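PDB 3FDG: dipeptidase AC. Metallo peptidase. MEROPS family M19 from Rhodobacter sphaeroides, which probably hydrolyses dipeptides as a metal-dependent dipeptidase, binding two magnesium ions in this crystal. Local coordinates for residues H11-L16 with F52-V57; G132-E137 with L155-L160. All coordinates share one frame; numbering follows the deposited sequence.

Contact 1 of 2, residues H11-L16 with F52-V57; sequences HNDFLL and FFAIYV. With MG (magnesium ion), chain E.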
# COMPACT_ATOMS: atom_id res chain seq x y z
N HIS B 11 -6.05 -17.41 11.53
CA HIS B 11 -6.90 -16.25 11.29
C HIS B 11 -7.22 -15.57 12.59
O HIS B 11 -7.80 -16.21 13.48
CB HIS B 11 -8.30 -16.67 10.67
CG HIS B 11 -9.17 -15.50 10.30
ND1 HIS B 11 -9.08 -14.88 9.07
CD2 HIS B 11 -10.12 -14.83 11.01
CE1 HIS B 11 -9.93 -13.86 9.04
NE2 HIS B 11 -10.58 -13.81 10.20
N ASN B 12 -6.91 -14.26 12.68
CA ASN B 12 -7.45 -13.53 13.81
C ASN B 12 -7.87 -12.13 13.37
O ASN B 12 -7.37 -11.61 12.35
CB ASN B 12 -6.43 -13.47 14.95
CG ASN B 12 -5.33 -12.43 14.73
OD1 ASN B 12 -5.59 -11.21 14.79
ND2 ASN B 12 -4.10 -12.90 14.47
N ASP B 13 -8.72 -11.51 14.17
CA ASP B 13 -9.24 -10.21 13.82
C ASP B 13 -8.84 -9.14 14.84
O ASP B 13 -9.58 -8.17 15.06
CB ASP B 13 -10.77 -10.28 13.71
CG ASP B 13 -11.22 -11.04 12.43
OD1 ASP B 13 -10.92 -10.55 11.34
OD2 ASP B 13 -11.84 -12.11 12.51
N PHE B 14 -7.64 -9.31 15.40
CA PHE B 14 -7.07 -8.32 16.31
C PHE B 14 -7.05 -6.90 15.68
O PHE B 14 -7.33 -5.94 16.36
CB PHE B 14 -5.66 -8.73 16.78
CG PHE B 14 -5.04 -7.77 17.72
CD1 PHE B 14 -5.52 -7.66 19.05
CD2 PHE B 14 -3.97 -6.94 17.29
CE1 PHE B 14 -4.93 -6.76 19.93
CE2 PHE B 14 -3.38 -6.04 18.14
CZ PHE B 14 -3.84 -5.93 19.49
N LEU B 15 -6.76 -6.78 14.38
CA LEU B 15 -6.68 -5.43 13.78
C LEU B 15 -8.02 -4.67 13.89
O LEU B 15 -8.06 -3.45 13.88
CB LEU B 15 -6.27 -5.53 12.30
CG LEU B 15 -4.80 -5.98 12.16
CD1 LEU B 15 -4.58 -6.26 10.61
CD2 LEU B 15 -3.80 -4.91 12.64
N LEU B 16 -9.11 -5.41 13.98
CA LEU B 16 -10.43 -4.77 14.10
C LEU B 16 -10.54 -4.01 15.42
O LEU B 16 -11.18 -2.91 15.52
CB LEU B 16 -11.54 -5.82 13.93
CG LEU B 16 -13.00 -5.41 13.81
CD1 LEU B 16 -13.16 -4.51 12.59
CD2 LEU B 16 -13.88 -6.69 13.71
N PHE B 52 -1.92 -15.36 10.73
CA PHE B 52 -2.47 -14.42 9.78
C PHE B 52 -3.28 -13.35 10.50
O PHE B 52 -4.23 -13.69 11.23
CB PHE B 52 -3.46 -15.12 8.84
CG PHE B 52 -2.83 -16.16 7.93
CD1 PHE B 52 -2.66 -15.89 6.57
CD2 PHE B 52 -2.46 -17.42 8.45
CE1 PHE B 52 -2.11 -16.87 5.72
CE2 PHE B 52 -1.89 -18.40 7.62
CZ PHE B 52 -1.72 -18.13 6.25
N PHE B 53 -2.97 -12.07 10.24
CA PHE B 53 -3.72 -10.95 10.82
C PHE B 53 -4.59 -10.42 9.72
O PHE B 53 -4.09 -9.81 8.77
CB PHE B 53 -2.78 -9.86 11.36
CG PHE B 53 -2.13 -10.26 12.64
CD1 PHE B 53 -2.60 -9.74 13.86
CD2 PHE B 53 -1.07 -11.20 12.64
CE1 PHE B 53 -2.01 -10.17 15.08
CE2 PHE B 53 -0.47 -11.64 13.79
CZ PHE B 53 -0.94 -11.14 15.06
N ALA B 54 -5.90 -10.61 9.88
CA ALA B 54 -6.89 -10.20 8.86
C ALA B 54 -7.17 -8.71 8.82
O ALA B 54 -7.45 -8.05 9.87
CB ALA B 54 -8.20 -10.91 9.12
N ILE B 55 -7.09 -8.19 7.61
CA ILE B 55 -7.64 -6.89 7.25
C ILE B 55 -9.06 -7.24 6.78
O ILE B 55 -9.28 -7.89 5.75
CB ILE B 55 -6.86 -6.19 6.14
CG1 ILE B 55 -5.41 -5.86 6.59
CG2 ILE B 55 -7.62 -4.91 5.71
CD1 ILE B 55 -4.47 -5.55 5.44
N TYR B 56 -10.03 -6.78 7.53
CA TYR B 56 -11.38 -7.17 7.27
C TYR B 56 -12.19 -5.88 7.35
O TYR B 56 -12.17 -5.24 8.40
CB TYR B 56 -11.85 -8.12 8.35
CG TYR B 56 -13.34 -8.11 8.50
CD1 TYR B 56 -14.14 -8.54 7.43
CD2 TYR B 56 -13.95 -7.63 9.66
CE1 TYR B 56 -15.53 -8.52 7.51
CE2 TYR B 56 -15.37 -7.61 9.78
CZ TYR B 56 -16.13 -8.06 8.68
OH TYR B 56 -17.49 -8.04 8.70
N VAL B 57 -12.93 -5.55 6.28
CA VAL B 57 -13.70 -4.27 6.29
C VAL B 57 -15.12 -4.51 6.84
O VAL B 57 -15.92 -5.19 6.23
CB VAL B 57 -13.72 -3.66 4.86
CG1 VAL B 57 -14.67 -2.42 4.77
CG2 VAL B 57 -12.28 -3.34 4.41
MG MG E . -12.01 -12.22 10.48
O HOH W 1 -3.93 -15.58 13.66
O HOH W 2 -6.23 -8.89 12.50
O HOH W 3 -9.90 -7.96 11.24
O HOH W 4 -13.69 -11.04 10.53

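Contact 2 of 2, residues G132-E137 with L155-L160; sequences GIMHME and LGLRSL. With MG (magnesium ion), chain F; MG (magnesium ion), chain E.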
# COMPACT_ATOMS: atom_id res chain seq x y z
N GLY B 132 3.68 -12.16 11.91
CA GLY B 132 2.34 -11.79 11.43
C GLY B 132 2.37 -11.88 9.90
O GLY B 132 3.29 -11.33 9.29
N ILE B 133 1.33 -12.48 9.31
CA ILE B 133 1.14 -12.49 7.85
C ILE B 133 -0.01 -11.52 7.57
O ILE B 133 -1.06 -11.57 8.24
CB ILE B 133 0.72 -13.88 7.31
CG1 ILE B 133 1.80 -14.96 7.45
CG2 ILE B 133 0.31 -13.78 5.76
CD1 ILE B 133 3.22 -14.43 7.30
N MET B 134 0.22 -10.60 6.63
CA MET B 134 -0.84 -9.68 6.23
C MET B 134 -1.83 -10.41 5.32
O MET B 134 -1.47 -10.86 4.18
CB MET B 134 -0.26 -8.39 5.58
CG MET B 134 -1.32 -7.35 5.13
SD MET B 134 -0.60 -5.89 4.17
CE MET B 134 0.52 -5.17 5.43
N HIS B 135 -3.07 -10.48 5.83
CA HIS B 135 -4.19 -11.20 5.24
C HIS B 135 -5.37 -10.25 4.98
O HIS B 135 -5.61 -9.32 5.72
CB HIS B 135 -4.63 -12.37 6.17
CG HIS B 135 -5.88 -13.04 5.70
ND1 HIS B 135 -5.88 -13.93 4.66
CD2 HIS B 135 -7.18 -12.92 6.09
CE1 HIS B 135 -7.11 -14.35 4.43
NE2 HIS B 135 -7.93 -13.73 5.27
N MET B 136 -6.06 -10.42 3.85
CA MET B 136 -7.24 -9.61 3.58
C MET B 136 -8.43 -10.55 3.53
O MET B 136 -8.43 -11.50 2.76
CB MET B 136 -7.11 -8.90 2.21
CG MET B 136 -8.25 -7.95 1.85
SD MET B 136 -7.84 -6.91 0.34
CE MET B 136 -6.66 -5.81 1.13
N GLU B 137 -9.44 -10.26 4.34
CA GLU B 137 -10.64 -11.11 4.45
C GLU B 137 -11.80 -10.45 3.70
O GLU B 137 -12.45 -9.55 4.23
CB GLU B 137 -11.01 -11.32 5.94
CG GLU B 137 -12.36 -12.09 6.15
CD GLU B 137 -12.56 -12.54 7.58
OE1 GLU B 137 -12.04 -11.92 8.50
OE2 GLU B 137 -13.23 -13.55 7.78
N LEU B 155 3.03 -3.91 -0.50
CA LEU B 155 3.20 -3.56 0.89
C LEU B 155 3.22 -4.71 1.88
O LEU B 155 3.46 -4.50 3.08
CB LEU B 155 2.31 -2.39 1.31
CG LEU B 155 0.81 -2.50 1.16
CD1 LEU B 155 0.42 -3.17 2.37
CD2 LEU B 155 0.17 -1.12 1.13
N GLY B 156 3.00 -5.94 1.39
CA GLY B 156 3.20 -7.14 2.20
C GLY B 156 2.05 -8.13 2.26
O GLY B 156 2.15 -9.16 2.91
N LEU B 157 0.97 -7.89 1.50
CA LEU B 157 -0.19 -8.80 1.52
C LEU B 157 0.25 -10.16 0.91
O LEU B 157 0.83 -10.19 -0.20
CB LEU B 157 -1.36 -8.18 0.70
CG LEU B 157 -2.62 -9.11 0.60
CD1 LEU B 157 -3.31 -8.97 1.94
CD2 LEU B 157 -3.53 -8.67 -0.53
N ARG B 158 -0.01 -11.26 1.61
CA ARG B 158 0.40 -12.57 1.13
C ARG B 158 -0.74 -13.56 1.17
O ARG B 158 -0.52 -14.72 0.85
CB ARG B 158 1.60 -13.11 1.92
CG ARG B 158 2.95 -12.31 1.72
CD ARG B 158 3.49 -12.50 0.31
NE ARG B 158 4.72 -11.73 0.10
CZ ARG B 158 4.78 -10.43 -0.19
NH1 ARG B 158 3.67 -9.69 -0.29
NH2 ARG B 158 5.97 -9.85 -0.42
N SER B 159 -1.94 -13.11 1.55
CA SER B 159 -3.06 -14.03 1.67
C SER B 159 -4.33 -13.23 1.42
O SER B 159 -4.42 -12.10 1.86
CB SER B 159 -3.07 -14.52 3.16
OG SER B 159 -4.01 -15.52 3.28
N LEU B 160 -5.32 -13.80 0.73
CA LEU B 160 -6.54 -13.04 0.43
C LEU B 160 -7.72 -14.02 0.31
O LEU B 160 -7.65 -14.99 -0.46
CB LEU B 160 -6.36 -12.34 -0.96
CG LEU B 160 -7.58 -11.64 -1.58
CD1 LEU B 160 -8.03 -10.50 -0.67
CD2 LEU B 160 -7.29 -11.07 -2.98
MG MG F . -14.10 -14.85 9.13
MG MG E . -12.01 -12.22 10.48
O HOH W 5 2.49 -10.65 5.14
O HOH W 4 -13.69 -11.04 10.53
O HOH W 6 -15.40 -16.11 10.57
O HOH W 7 -15.82 -13.26 9.67

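Contact 1 of 2, residues H11-L16 with F52-V57
The amide of N12 stands on the ring of F53: ND2 sits 3.4 Å above the plane of the F53 ring, over its centre, and the two planes are 86° apart, so the amide meets the face upright instead of lying flat on it. N12 gets there with CG set between its backbone N and carbonyl carbon (chi1 78°), and both ends of the amide have polar work as well. OD1 takes the backbone N-H of F14 on a lone pair in the carbonyl plane, closing an Asx turn as the chain leaves its short strand for the helix 14-20; ND2 donates to a water that also reaches F52 O. The ring of Y56 has L16 CD2 at its edge, near the plane, and a water bound to the magnesium ion of H11 and D13 over one face, offset toward the rim. The methyl of A54 meets the H11 ring obliquely, CB 3.4 Å from CE1 of H11, and H231 stacks on this ring.

Between the backbones the pairing is parallel and short. N12 N donates to F52 O (3.1 Å), and A54 N donates to N12 O (3.0 Å) with a straighter N-H...O angle of 163°. Beyond it the chains part, and two waters bridge the gap: one joins N12 O, L15 N and A54 O, the other links D13 OD1 to A54 O. L15 then lays CD1 against A54 O and the side chains of F53 and I55.

H11 and D13, on either side of N12 in sequence, send their side chains to one magnesium ion, through NE2 of H11 at 2.2 Å and both carboxylate oxygens of D13. A histidine and an aspartate two residues apart at the end of the first barrel strand make the His-x-Asp metal motif of this TIM-barrel metallopeptidase.

Contact 2 of 2, residues G132-E137 with L155-L160
H135 and S159 reach each other on one face of the sheet. The serine hydroxyl comes up at the edge of the imidazole, near its plane, and H135 ND1 and S159 OG share a hydrogen bond of 2.8 Å whose donor may be either group. On the face carrying M136 and L160 the side chains run side by side and point the same way, tight enough that M136 CB and L160 CD1 are 3.4 Å apart. L157 CD1 tucks beside M136 CB and over the peptide joining H135 to M136. The two strands are neighbours in a beta-alpha-beta unit of the barrel, crossing over through helix 147-155, and R158 N to M134 O (3.0 Å) and M136 N to S159 O tie them together in parallel. That helix ends in a Schellman motif at G156, where a water carries the link from M134 N to G156 O. M134 crosses both L155 and L157 at about a right angle; its chain runs extended out to SD, which lies 3.4 Å from L155 CD1, and the bend at chi3 (-62°) turns CE in beside the same methyl. L155 also packs on L155 of the second subunit.

Overall arrangement
Strands 48-56 and 130-137 are neighbours in the parallel barrel sheet, so contact 1 and contact 2 sit side by side, their centres about 9 Å apart. Probable backbone hydrogen bonds join them, I55 N to H135 O at 2.7 Å and I55 O to E137 N at 2.8 Å, while farther back F52 CE1 lies 3.4 Å from S159 OG. At the strand ends both reach the two-metal site. E137 from contact 2 bridges the ions: OE1 lies 2.0 Å from the magnesium held by H11 and D13 of contact 1, and OE2 lies 2.1 Å from the second magnesium, which H210 and H231 also bind.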